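Local atomic coordinates of tRNA (adenine-N(1)-)-methyltransferase (Thermus thermophilus, PDB entry 2PWY), a protein that catalyses the S-adenosyl-L-methionine-dependent methylation of adenosine 58 in tRNA to N(1)-methyladenosine and is required for growth at extreme temperatures. Residues L12-G17 with F30-G35; T78-K83 with V195-N200; E125-R130 with E158-E163; R227-R232 with A236-Q241. All coordinates share one frame; numbering follows the deposited sequence.

Contact 1: L12-G17 with F30-G35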
# COMPACT_ATOMS: atom_id res chain seq x y z
N LEU A 12 -9.33 -19.07 23.06
CA LEU A 12 -10.76 -18.82 23.21
C LEU A 12 -11.08 -17.46 22.62
O LEU A 12 -10.30 -16.51 22.78
CB LEU A 12 -11.15 -18.85 24.69
CG LEU A 12 -10.72 -20.06 25.52
CD1 LEU A 12 -11.29 -19.95 26.93
CD2 LEU A 12 -11.13 -21.38 24.85
N LYS A 13 -12.21 -17.37 21.92
CA LYS A 13 -12.73 -16.08 21.46
C LYS A 13 -14.17 -15.90 21.94
O LYS A 13 -15.00 -16.83 21.85
CB LYS A 13 -12.69 -15.97 19.93
CG LYS A 13 -11.28 -15.92 19.33
CD LYS A 13 -11.28 -15.41 17.88
CE LYS A 13 -11.66 -16.52 16.87
NZ LYS A 13 -11.40 -16.17 15.42
N ASP A 14 -14.46 -14.71 22.46
CA ASP A 14 -15.82 -14.39 22.88
C ASP A 14 -16.58 -13.70 21.74
O ASP A 14 -16.03 -13.51 20.65
CB ASP A 14 -15.83 -13.60 24.20
CG ASP A 14 -15.13 -12.25 24.11
OD1 ASP A 14 -15.00 -11.68 23.00
OD2 ASP A 14 -14.71 -11.74 25.17
N ARG A 15 -17.85 -13.35 21.97
CA ARG A 15 -18.69 -12.76 20.92
C ARG A 15 -18.19 -11.39 20.45
O ARG A 15 -18.44 -11.00 19.31
CB ARG A 15 -20.16 -12.70 21.35
N LYS A 16 -17.50 -10.66 21.33
CA LYS A 16 -16.92 -9.36 20.98
C LYS A 16 -15.62 -9.50 20.18
O LYS A 16 -15.08 -8.50 19.70
CB LYS A 16 -16.68 -8.53 22.24
N GLY A 17 -15.14 -10.74 20.05
CA GLY A 17 -13.92 -11.05 19.30
C GLY A 17 -12.62 -10.99 20.08
O GLY A 17 -11.53 -11.12 19.50
N PHE A 30 -11.26 -20.86 33.63
CA PHE A 30 -11.13 -19.66 32.82
C PHE A 30 -12.13 -18.65 33.33
O PHE A 30 -13.32 -18.92 33.36
CB PHE A 30 -11.39 -19.97 31.33
CG PHE A 30 -11.38 -18.74 30.45
CD1 PHE A 30 -10.19 -18.07 30.18
CD2 PHE A 30 -12.57 -18.25 29.90
CE1 PHE A 30 -10.17 -16.94 29.36
CE2 PHE A 30 -12.56 -17.10 29.09
CZ PHE A 30 -11.37 -16.45 28.82
N HIS A 31 -11.64 -17.48 33.73
CA HIS A 31 -12.50 -16.43 34.26
C HIS A 31 -12.86 -15.44 33.16
O HIS A 31 -12.01 -15.06 32.35
CB HIS A 31 -11.84 -15.72 35.44
CG HIS A 31 -11.54 -16.63 36.59
ND1 HIS A 31 -12.49 -16.97 37.53
CD2 HIS A 31 -10.41 -17.30 36.93
CE1 HIS A 31 -11.95 -17.80 38.41
NE2 HIS A 31 -10.69 -18.02 38.06
N HIS A 32 -14.13 -15.05 33.13
CA HIS A 32 -14.64 -14.17 32.09
C HIS A 32 -15.90 -13.49 32.60
O HIS A 32 -16.67 -14.10 33.36
CB HIS A 32 -14.95 -14.99 30.83
CG HIS A 32 -15.26 -14.16 29.63
ND1 HIS A 32 -16.54 -13.71 29.35
CD2 HIS A 32 -14.47 -13.68 28.64
CE1 HIS A 32 -16.52 -13.00 28.23
NE2 HIS A 32 -15.28 -12.97 27.78
N HIS A 33 -16.12 -12.25 32.17
CA HIS A 33 -17.19 -11.41 32.76
C HIS A 33 -18.62 -11.96 32.61
O HIS A 33 -19.48 -11.69 33.46
CB HIS A 33 -17.08 -9.94 32.31
CG HIS A 33 -17.55 -9.68 30.92
ND1 HIS A 33 -16.81 -10.02 29.80
CD2 HIS A 33 -18.67 -9.07 30.45
CE1 HIS A 33 -17.47 -9.65 28.71
NE2 HIS A 33 -18.60 -9.07 29.08
N LYS A 34 -18.87 -12.73 31.57
CA LYS A 34 -20.20 -13.34 31.40
C LYS A 34 -20.24 -14.82 31.79
O LYS A 34 -21.12 -15.56 31.36
CB LYS A 34 -20.75 -13.10 29.99
CG LYS A 34 -21.31 -11.69 29.78
CD LYS A 34 -22.34 -11.67 28.66
CE LYS A 34 -22.48 -10.31 28.00
NZ LYS A 34 -23.19 -9.32 28.86
N GLY A 35 -19.30 -15.24 32.64
CA GLY A 35 -19.34 -16.59 33.16
C GLY A 35 -18.00 -17.30 33.06
O GLY A 35 -17.40 -17.37 31.98

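Contact 2: T78-K83 with V195-N200. With SAH (S-adenosyl-L-homocysteine), chain E.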
# COMPACT_ATOMS: atom_id res chain seq x y z
N THR A 78 9.52 -7.99 21.92
CA THR A 78 8.42 -8.12 20.97
C THR A 78 8.80 -9.10 19.83
O THR A 78 9.85 -8.95 19.19
CB THR A 78 7.97 -6.75 20.41
OG1 THR A 78 7.60 -5.89 21.50
CG2 THR A 78 6.79 -6.90 19.47
N PRO A 79 7.95 -10.12 19.59
CA PRO A 79 8.31 -11.07 18.54
C PRO A 79 8.16 -10.48 17.15
O PRO A 79 7.41 -9.51 16.96
CB PRO A 79 7.31 -12.23 18.71
CG PRO A 79 6.30 -11.78 19.70
CD PRO A 79 6.66 -10.44 20.24
N THR A 80 8.87 -11.07 16.20
CA THR A 80 8.68 -10.79 14.78
C THR A 80 7.20 -10.97 14.44
O THR A 80 6.57 -11.95 14.87
CB THR A 80 9.51 -11.78 13.94
OG1 THR A 80 10.87 -11.75 14.40
CG2 THR A 80 9.45 -11.44 12.46
N TYR A 81 6.61 -10.04 13.68
CA TYR A 81 5.22 -10.23 13.29
C TYR A 81 5.08 -11.40 12.33
O TYR A 81 5.97 -11.65 11.52
CB TYR A 81 4.63 -8.94 12.70
CG TYR A 81 4.32 -7.92 13.77
CD1 TYR A 81 3.01 -7.69 14.20
CD2 TYR A 81 5.35 -7.18 14.37
CE1 TYR A 81 2.74 -6.74 15.20
CE2 TYR A 81 5.09 -6.25 15.36
CZ TYR A 81 3.79 -6.03 15.77
OH TYR A 81 3.56 -5.09 16.75
N PRO A 82 3.96 -12.14 12.42
CA PRO A 82 3.71 -13.28 11.52
C PRO A 82 3.90 -13.00 10.02
O PRO A 82 4.49 -13.82 9.34
CB PRO A 82 2.26 -13.67 11.86
CG PRO A 82 2.16 -13.34 13.30
CD PRO A 82 2.85 -11.99 13.38
N LYS A 83 3.43 -11.87 9.51
CA LYS A 83 3.59 -11.60 8.07
C LYS A 83 5.08 -11.56 7.68
O LYS A 83 5.48 -11.97 6.58
CB LYS A 83 2.90 -10.28 7.69
CG LYS A 83 3.55 -9.03 8.26
CD LYS A 83 2.80 -7.77 7.82
CE LYS A 83 3.47 -6.53 8.44
NZ LYS A 83 4.85 -6.27 7.91
N VAL A 195 18.96 -12.82 6.08
CA VAL A 195 17.81 -11.91 6.03
C VAL A 195 17.65 -11.27 7.40
O VAL A 195 17.53 -11.97 8.42
CB VAL A 195 16.49 -12.61 5.62
CG1 VAL A 195 15.36 -11.57 5.59
CG2 VAL A 195 16.63 -13.29 4.24
N ALA A 196 17.68 -9.93 7.41
CA ALA A 196 17.55 -9.15 8.64
C ALA A 196 16.24 -8.36 8.67
O ALA A 196 15.80 -7.82 7.66
CB ALA A 196 18.71 -8.19 8.80
N TYR A 197 15.67 -8.29 9.87
CA TYR A 197 14.42 -7.59 10.16
C TYR A 197 14.78 -6.30 10.90
O TYR A 197 15.43 -6.34 11.94
CB TYR A 197 13.58 -8.53 11.02
CG TYR A 197 12.25 -8.08 11.56
CD1 TYR A 197 11.06 -8.30 10.84
CD2 TYR A 197 12.14 -7.56 12.85
CE1 TYR A 197 9.81 -7.96 11.39
CE2 TYR A 197 10.89 -7.21 13.40
CZ TYR A 197 9.75 -7.42 12.67
OH TYR A 197 8.52 -7.09 13.20
N LEU A 198 14.40 -5.15 10.34
CA LEU A 198 14.80 -3.86 10.90
C LEU A 198 13.67 -2.82 10.81
O LEU A 198 13.16 -2.57 9.71
CB LEU A 198 16.00 -3.32 10.14
CG LEU A 198 17.34 -4.00 10.38
CD1 LEU A 198 18.37 -3.53 9.34
CD2 LEU A 198 17.84 -3.77 11.83
N PRO A 199 13.27 -2.24 11.95
CA PRO A 199 12.15 -1.29 11.90
C PRO A 199 12.40 0.00 11.12
O PRO A 199 11.47 0.51 10.47
CB PRO A 199 11.88 -0.97 13.38
CG PRO A 199 12.60 -2.03 14.16
CD PRO A 199 13.78 -2.43 13.32
N ASN A 200 13.62 0.54 11.20
CA ASN A 200 13.91 1.88 10.69
C ASN A 200 14.69 1.85 9.39
O ASN A 200 15.63 1.06 9.23
CB ASN A 200 14.70 2.69 11.73
CG ASN A 200 13.88 3.03 12.95
OD1 ASN A 200 13.02 3.91 12.91
ND2 ASN A 200 14.13 2.33 14.05
N SAH E . 12.64 -12.49 16.48
CA SAH E . 12.42 -12.54 17.96
CB SAH E . 12.55 -11.16 18.59
CG SAH E . 14.01 -10.70 18.67
SD SAH E . 14.12 -9.18 19.66
C SAH E . 11.05 -13.14 18.22
O SAH E . 10.28 -13.37 17.27
OXT SAH E . 10.69 -13.41 19.37
C5' SAH E . 15.92 -9.01 19.54
C4' SAH E . 16.65 -9.91 20.55
O4' SAH E . 18.00 -10.03 20.16
C3' SAH E . 16.68 -9.38 21.99
O3' SAH E . 16.20 -10.41 22.85
C2' SAH E . 18.15 -9.06 22.26
O2' SAH E . 18.56 -9.35 23.57
C1' SAH E . 18.84 -9.99 21.31
N9 SAH E . 20.16 -9.60 20.78
C8 SAH E . 20.50 -8.38 20.26
N7 SAH E . 21.77 -8.48 19.80
C5 SAH E . 22.23 -9.74 19.98
C6 SAH E . 23.44 -10.36 19.69
N6 SAH E . 24.45 -9.70 19.11
N1 SAH E . 23.58 -11.71 20.02
C2 SAH E . 22.56 -12.40 20.62
N3 SAH E . 21.36 -11.76 20.91
C4 SAH E . 21.21 -10.46 20.59
O HOH W 1 8.67 -7.25 16.05

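Contact 3: E125-R130 with E158-E163. With SAH (S-adenosyl-L-homocysteine), chain E.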
# COMPACT_ATOMS: atom_id res chain seq x y z
N GLU A 125 19.81 -23.04 15.06
CA GLU A 125 20.88 -22.73 16.00
C GLU A 125 20.64 -21.30 16.44
O GLU A 125 20.97 -20.37 15.72
CB GLU A 125 22.21 -22.82 15.26
CG GLU A 125 23.42 -22.89 16.14
CD GLU A 125 23.79 -24.32 16.43
OE1 GLU A 125 24.49 -24.94 15.60
OE2 GLU A 125 23.34 -24.83 17.47
N SER A 126 20.07 -21.11 17.63
CA SER A 126 19.56 -19.81 18.02
C SER A 126 20.34 -19.19 19.17
O SER A 126 20.61 -19.87 20.17
CB SER A 126 18.07 -19.93 18.39
OG SER A 126 17.48 -18.65 18.52
N TYR A 127 20.71 -17.92 19.04
CA TYR A 127 21.52 -17.23 20.06
C TYR A 127 20.75 -16.09 20.69
O TYR A 127 20.09 -15.33 19.99
CB TYR A 127 22.83 -16.68 19.46
CG TYR A 127 23.80 -17.79 19.20
CD1 TYR A 127 24.87 -18.02 20.06
CD2 TYR A 127 23.62 -18.65 18.11
CE1 TYR A 127 25.75 -19.07 19.83
CE2 TYR A 127 24.50 -19.70 17.89
CZ TYR A 127 25.55 -19.91 18.75
OH TYR A 127 26.41 -20.96 18.52
N GLU A 128 20.87 -15.96 22.00
CA GLU A 128 20.24 -14.85 22.72
C GLU A 128 21.15 -14.37 23.85
O GLU A 128 21.53 -15.17 24.70
CB GLU A 128 18.87 -15.28 23.26
CG GLU A 128 18.20 -14.30 24.22
CD GLU A 128 18.02 -12.91 23.64
OE1 GLU A 128 17.32 -12.77 22.60
OE2 GLU A 128 18.57 -11.96 24.23
N ALA A 129 21.47 -13.08 23.86
CA ALA A 129 22.40 -12.48 24.83
C ALA A 129 21.81 -12.29 26.22
O ALA A 129 22.54 -12.31 27.22
CB ALA A 129 22.91 -11.13 24.31
N ARG A 130 20.50 -12.10 26.29
CA ARG A 130 19.85 -11.75 27.56
C ARG A 130 19.15 -12.96 28.19
O ARG A 130 18.21 -13.51 27.61
CB ARG A 130 18.87 -10.59 27.36
CG ARG A 130 19.55 -9.30 26.90
CD ARG A 130 18.56 -8.18 26.66
NE ARG A 130 17.91 -7.74 27.90
CZ ARG A 130 17.15 -6.66 28.00
NH1 ARG A 130 16.93 -5.88 26.95
NH2 ARG A 130 16.61 -6.35 29.18
N GLU A 158 28.22 -12.74 18.11
CA GLU A 158 29.61 -12.33 17.80
C GLU A 158 30.66 -13.28 18.36
O GLU A 158 31.79 -13.34 17.85
CB GLU A 158 29.95 -10.96 18.41
CG GLU A 158 29.24 -9.79 17.89
CD GLU A 158 27.99 -9.49 18.67
OE1 GLU A 158 27.18 -10.41 18.88
OE2 GLU A 158 27.82 -8.32 19.04
N GLU A 159 30.31 -13.97 19.44
CA GLU A 159 31.26 -14.76 20.22
C GLU A 159 31.06 -16.26 20.04
O GLU A 159 31.73 -17.08 20.67
CB GLU A 159 31.19 -14.34 21.70
CG GLU A 159 31.61 -12.88 21.88
CD GLU A 159 31.42 -12.33 23.28
OE1 GLU A 159 30.96 -13.06 24.18
OE2 GLU A 159 31.73 -11.14 23.47
N ALA A 160 30.14 -16.61 19.14
CA ALA A 160 29.77 -18.02 18.95
C ALA A 160 30.88 -18.82 18.28
O ALA A 160 31.58 -18.32 17.41
CB ALA A 160 28.51 -18.11 18.11
N GLU A 161 31.04 -20.07 18.71
CA GLU A 161 31.90 -21.01 17.99
C GLU A 161 31.07 -21.68 16.91
O GLU A 161 30.16 -22.45 17.21
CB GLU A 161 32.45 -22.06 18.94
CG GLU A 161 33.47 -21.51 19.89
CD GLU A 161 34.02 -22.56 20.84
OE1 GLU A 161 33.48 -23.69 20.89
OE2 GLU A 161 35.00 -22.23 21.53
N LEU A 162 31.38 -21.38 15.65
CA LEU A 162 30.57 -21.84 14.52
C LEU A 162 31.42 -22.54 13.47
O LEU A 162 32.57 -22.17 13.25
CB LEU A 162 29.83 -20.66 13.87
CG LEU A 162 28.79 -19.93 14.73
CD1 LEU A 162 28.05 -18.87 13.93
CD2 LEU A 162 27.80 -20.89 15.39
N GLU A 163 30.84 -23.56 12.82
CA GLU A 163 31.48 -24.20 11.68
C GLU A 163 31.31 -23.36 10.43
O GLU A 163 30.20 -22.95 10.11
CB GLU A 163 30.90 -25.59 11.44
CG GLU A 163 31.23 -26.59 12.52
CD GLU A 163 30.71 -27.96 12.18
OE1 GLU A 163 29.47 -28.13 12.13
OE2 GLU A 163 31.55 -28.86 11.97
N SAH E . 12.64 -12.49 16.48
CA SAH E . 12.42 -12.54 17.96
CB SAH E . 12.55 -11.16 18.59
CG SAH E . 14.01 -10.70 18.67
SD SAH E . 14.12 -9.18 19.66
C SAH E . 11.05 -13.14 18.22
O SAH E . 10.28 -13.37 17.27
OXT SAH E . 10.69 -13.41 19.37
C5' SAH E . 15.92 -9.01 19.54
C4' SAH E . 16.65 -9.91 20.55
O4' SAH E . 18.00 -10.03 20.16
C3' SAH E . 16.68 -9.38 21.99
O3' SAH E . 16.20 -10.41 22.85
C2' SAH E . 18.15 -9.06 22.26
O2' SAH E . 18.56 -9.35 23.57
C1' SAH E . 18.84 -9.99 21.31
N9 SAH E . 20.16 -9.60 20.78
C8 SAH E . 20.50 -8.38 20.26
N7 SAH E . 21.77 -8.48 19.80
C5 SAH E . 22.23 -9.74 19.98
C6 SAH E . 23.44 -10.36 19.69
N6 SAH E . 24.45 -9.70 19.11
N1 SAH E . 23.58 -11.71 20.02
C2 SAH E . 22.56 -12.40 20.62
N3 SAH E . 21.36 -11.76 20.91
C4 SAH E . 21.21 -10.46 20.59
O HOH W 2 28.67 -21.27 20.08

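Contact 4: R227-R232 with A236-Q241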
# COMPACT_ATOMS: atom_id res chain seq x y z
N ARG A 227 -2.74 -6.58 3.90
CA ARG A 227 -3.83 -5.61 3.95
C ARG A 227 -5.12 -6.36 4.21
O ARG A 227 -5.64 -7.03 3.32
CB ARG A 227 -3.89 -4.83 2.64
CG ARG A 227 -4.94 -3.75 2.57
CD ARG A 227 -4.75 -2.98 1.24
NE ARG A 227 -5.75 -1.93 0.98
CZ ARG A 227 -5.89 -0.81 1.69
NH1 ARG A 227 -5.13 -0.57 2.76
NH2 ARG A 227 -6.82 0.06 1.34
N GLU A 228 -5.61 -6.24 5.44
CA GLU A 228 -6.83 -6.94 5.86
C GLU A 228 -8.10 -6.23 5.41
O GLU A 228 -8.17 -4.99 5.42
CB GLU A 228 -6.85 -7.08 7.39
CG GLU A 228 -5.58 -7.72 7.96
CD GLU A 228 -5.57 -9.23 7.88
OE1 GLU A 228 -6.63 -9.84 7.60
OE2 GLU A 228 -4.49 -9.82 8.11
N TRP A 229 -9.09 -7.02 5.00
CA TRP A 229 -10.42 -6.52 4.70
C TRP A 229 -11.40 -6.89 5.79
O TRP A 229 -11.26 -7.94 6.46
CB TRP A 229 -10.92 -7.08 3.36
CG TRP A 229 -10.32 -6.45 2.14
CD1 TRP A 229 -8.98 -6.39 1.80
CD2 TRP A 229 -11.03 -5.82 1.08
NE1 TRP A 229 -8.84 -5.76 0.58
CE2 TRP A 229 -10.08 -5.40 0.12
CE3 TRP A 229 -12.39 -5.58 0.83
CZ2 TRP A 229 -10.44 -4.72 -1.06
CZ3 TRP A 229 -12.75 -4.91 -0.34
CH2 TRP A 229 -11.78 -4.49 -1.27
N GLU A 230 -12.39 -6.02 5.97
CA GLU A 230 -13.56 -6.33 6.78
C GLU A 230 -14.68 -6.69 5.83
O GLU A 230 -15.09 -5.87 5.00
CB GLU A 230 -13.99 -5.12 7.61
CG GLU A 230 -15.29 -5.38 8.38
CD GLU A 230 -15.72 -4.23 9.26
OE1 GLU A 230 -14.97 -3.23 9.35
OE2 GLU A 230 -16.82 -4.33 9.87
N VAL A 231 -15.17 -7.92 5.93
CA VAL A 231 -16.24 -8.37 5.06
C VAL A 231 -17.34 -8.99 5.92
O VAL A 231 -17.13 -10.04 6.53
CB VAL A 231 -15.75 -9.37 3.99
CG1 VAL A 231 -16.92 -9.84 3.11
CG2 VAL A 231 -14.66 -8.75 3.13
N ARG A 232 -18.47 -8.30 5.97
CA ARG A 232 -19.69 -8.80 6.62
C ARG A 232 -20.83 -8.32 5.74
O ARG A 232 -21.39 -7.25 5.97
CB ARG A 232 -19.82 -8.26 8.04
N ALA A 236 -18.04 -4.49 2.94
CA ALA A 236 -16.83 -5.07 2.38
C ALA A 236 -15.87 -3.95 2.01
O ALA A 236 -16.10 -3.23 1.04
CB ALA A 236 -17.15 -5.89 1.12
N HIS A 237 -14.81 -3.79 2.80
CA HIS A 237 -13.80 -2.77 2.54
C HIS A 237 -12.50 -3.13 3.25
O HIS A 237 -12.53 -3.85 4.25
CB HIS A 237 -14.27 -1.39 3.03
CG HIS A 237 -14.68 -1.37 4.47
ND1 HIS A 237 -13.76 -1.25 5.50
CD2 HIS A 237 -15.89 -1.43 5.06
CE1 HIS A 237 -14.39 -1.26 6.66
NE2 HIS A 237 -15.69 -1.36 6.42
N PRO A 238 -11.36 -2.63 2.75
CA PRO A 238 -10.14 -2.76 3.53
C PRO A 238 -10.37 -2.20 4.93
O PRO A 238 -11.08 -1.19 5.07
CB PRO A 238 -9.14 -1.92 2.75
CG PRO A 238 -9.62 -1.99 1.35
CD PRO A 238 -11.12 -1.95 1.46
N ARG A 239 -9.82 -2.84 5.96
CA ARG A 239 -10.04 -2.39 7.34
C ARG A 239 -9.63 -0.92 7.50
O ARG A 239 -8.62 -0.48 6.94
CB ARG A 239 -9.32 -3.28 8.35
CG ARG A 239 -9.91 -4.67 8.45
CD ARG A 239 -9.57 -5.35 9.78
NE ARG A 239 -10.05 -6.74 9.77
CZ ARG A 239 -11.31 -7.10 10.03
NH1 ARG A 239 -12.22 -6.19 10.35
NH2 ARG A 239 -11.66 -8.39 9.98
N PHE A 240 -10.45 -0.17 8.23
CA PHE A 240 -10.23 1.27 8.40
C PHE A 240 -8.90 1.55 9.09
O PHE A 240 -8.21 2.52 8.75
CB PHE A 240 -11.40 1.91 9.17
CG PHE A 240 -12.71 1.92 8.41
CD1 PHE A 240 -12.77 2.34 7.08
CD2 PHE A 240 -13.89 1.52 9.03
CE1 PHE A 240 -13.98 2.35 6.38
CE2 PHE A 240 -15.11 1.53 8.35
CZ PHE A 240 -15.15 1.95 7.01
N GLN A 241 -8.55 0.69 10.04
CA GLN A 241 -7.28 0.75 10.75
C GLN A 241 -6.43 -0.49 10.46
O GLN A 241 -6.88 -1.62 10.69
CB GLN A 241 -7.53 0.90 12.26
O HOH W 3 -12.58 -1.78 9.65

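Contact 1: L12-G17 with F30-G35
Leu-12 sets its CD1 methyl squarely on the ring of Phe-30, 3.6 Å from the centroid and only 9° off the ring normal, a CH-pi contact in which one methyl reaches all six ring carbons. This is the tight end: Leu-59 and Val-22 pack on the same phenyl group and Tyr-20 meets it edge-to-face, so the ring sits inside the small N-terminal domain. Two residues along each segment the contact turns polar. NE2 of His-32 donates to OD2 of Asp-14 over 2.9 Å, nearly straight at 168°, with the oxygen in the imidazole plane and offering its anti lone pair. CG of His-32 lies anti to the backbone N (chi1 -170°), which sends the ring across to the aspartate. Each partner opens a type I turn, Asp-14 to Gly-17 and His-32 to Gly-35, and here the contact loosens toward solvent, with Lys-16 and His-33 exposed. A leucine replacing His-32 would probably remove the one hydrogen bond directly tying the turns. OD2 also bonds the Tyr-20 hydroxyl, and OD1 takes the Arg-18 amide. A buried carboxylate with such donors is likely to stay ionised; ND1 of His-32 weakly accepts the Lys-34 amide, consistent with a ring carrying its proton on NE2.

Contact 2: T78-K83 with V195-N200
With chi1 at -52°, Thr-80 turns OG1 toward the bound S-adenosyl-L-homocysteine and CG2, anti to the backbone N, toward Tyr-197, whose own CG is also anti to its N (chi1 177°) and carries the ring across to meet it. The methyl rides over one face of the phenol, 3.6 Å above the plane and displaced toward the rim, with CE1 of Tyr-197 its nearest atom at 3.7 Å. The phenol oxygen then comes up to the ring edge of Tyr-81, in its plane, 3.4 Å from CD2. No direct hydrogen bond joins the segments; a water does so, donating to O of Pro-79 (2.7 Å) and hydrogen-bonded to OH of Tyr-197 (2.9 Å). In the class I methyltransferase fold, strand 192-198 belongs to the central sheet, and the segment 78-83 leads into helix 82-91 along the cofactor's amino-acid end. There Thr-80 grips the ligand twice: its backbone N donates to the ligand O at 2.9 Å, and its OG1 accepts from the ligand N at 2.8 Å. OG1 is also hydrogen-bonded to Asp-173, itself a cofactor-binding residue. An alanine in place of Tyr-197 would probably strip the Thr-80 methyl of its aromatic support and cost the water one of its partners. Thr-246 packs against both tyrosines, and Asp-84 of helix 82-91 touches Tyr-197.

Contact 3: E125-R130 with E158-E163
The end of strand 123-128 in the Rossmann-like sheet and the loop after strand 150-154 together hold the adenosine half of S-adenosyl-L-homocysteine, and Tyr-127 joins the two. Its ring meets the methyl of Ala-160 obliquely, CE1 to CB 3.4 Å, while CD2 of Leu-162 comes within 3.4 Å of the phenol OH. Leu-162 and Tyr-127 run alongside each other, pointing opposite ways, and His-153 stacks on the tyrosine ring. The hydroxyl, with these two methyls beside it, finds a polar partner in a water lying in the ring plane at 2.8 Å from OH of Tyr-127; that water accepts from the amide of Glu-161, so it bridges the segments.

On the ligand side Glu-128 plays the part of the acidic residue that ends the second strand of class I methyltransferases and takes the ribose. Its chain leaves with CG anti to the backbone N and then bends at chi2 (55°), presenting the carboxylate as a fork: ribose O3' donates to OE1 at 2.6 Å and O2' to OE2 at 2.7 Å. Two further donors hold that fork in place, the amide of Gly-106 on OE1 and the amide of Arg-130 on the anti lone pair of OE2. At the adenine end Glu-158, also bent at chi2, receives the exocyclic amine: N6 of the ligand to OE1 of Glu-158, 2.8 Å, 157° at the hydrogen.

Contact 4: R227-R232 with A236-Q241
Pro-238 lies flat against the indole of Trp-229, its CD 3.6 Å from the centroid of the six-membered ring and 2° off the normal, a CH-pi contact over the face. The CB of the same proline sits 3.3 Å above one face of the Arg-227 guanidinium; the same guanidinium makes a salt bridge to Glu-223 of the third subunit. On the other face of the hairpin, Glu-230, extended with CG anti to the backbone N (chi1 175°), runs beside His-237, and the guanidinium of Arg-239 lies over the backbone there, NH1 3.4 Å from CB of Glu-230. His-237 is locked by ND1 donating to O of Pro-238 at 2.7 Å; the oxygen lies in the imidazole plane, while the nitrogen stands above the carbonyl plane. Beneath these groups the backbones are paired: Glu-230 and His-237 exchange two hydrogen bonds, and N of Arg-239 donates to O of Glu-228 at 176°. Further out, NE1 of Trp-229 bonds Glu-223 of the second subunit, Glu-228 salt-bridges Arg-220 of that subunit, and Trp-229 packs on Trp-229 of the fourth. This is an antiparallel beta hairpin, strands 216-232 and 235-243, extending from the methyltransferase sheet into the tetramer interfaces, where it meets all three other subunits.

How the contacts relate
From the N terminus, contact 1 closes first, joining strand 10-13 to the loop after strand 29-30 within the small N-terminal domain. Contact 2 then opens the longest loop, bringing the entry to helix 82-91 against strand 192-198 over more than a hundred residues. Contact 3 falls wholly within that span, so the two nest; their centres are 19 Å apart and both touch S-adenosyl-L-homocysteine, at opposite ends of the ligand. Contact 4 comes last, in series, a short hairpin closure on the sheet that contacts 2 and 3 also reach. It meets contact 2 across the tetramer: Asn-200 bonds Ala-236 of the third subunit. None of the four cross along the chain.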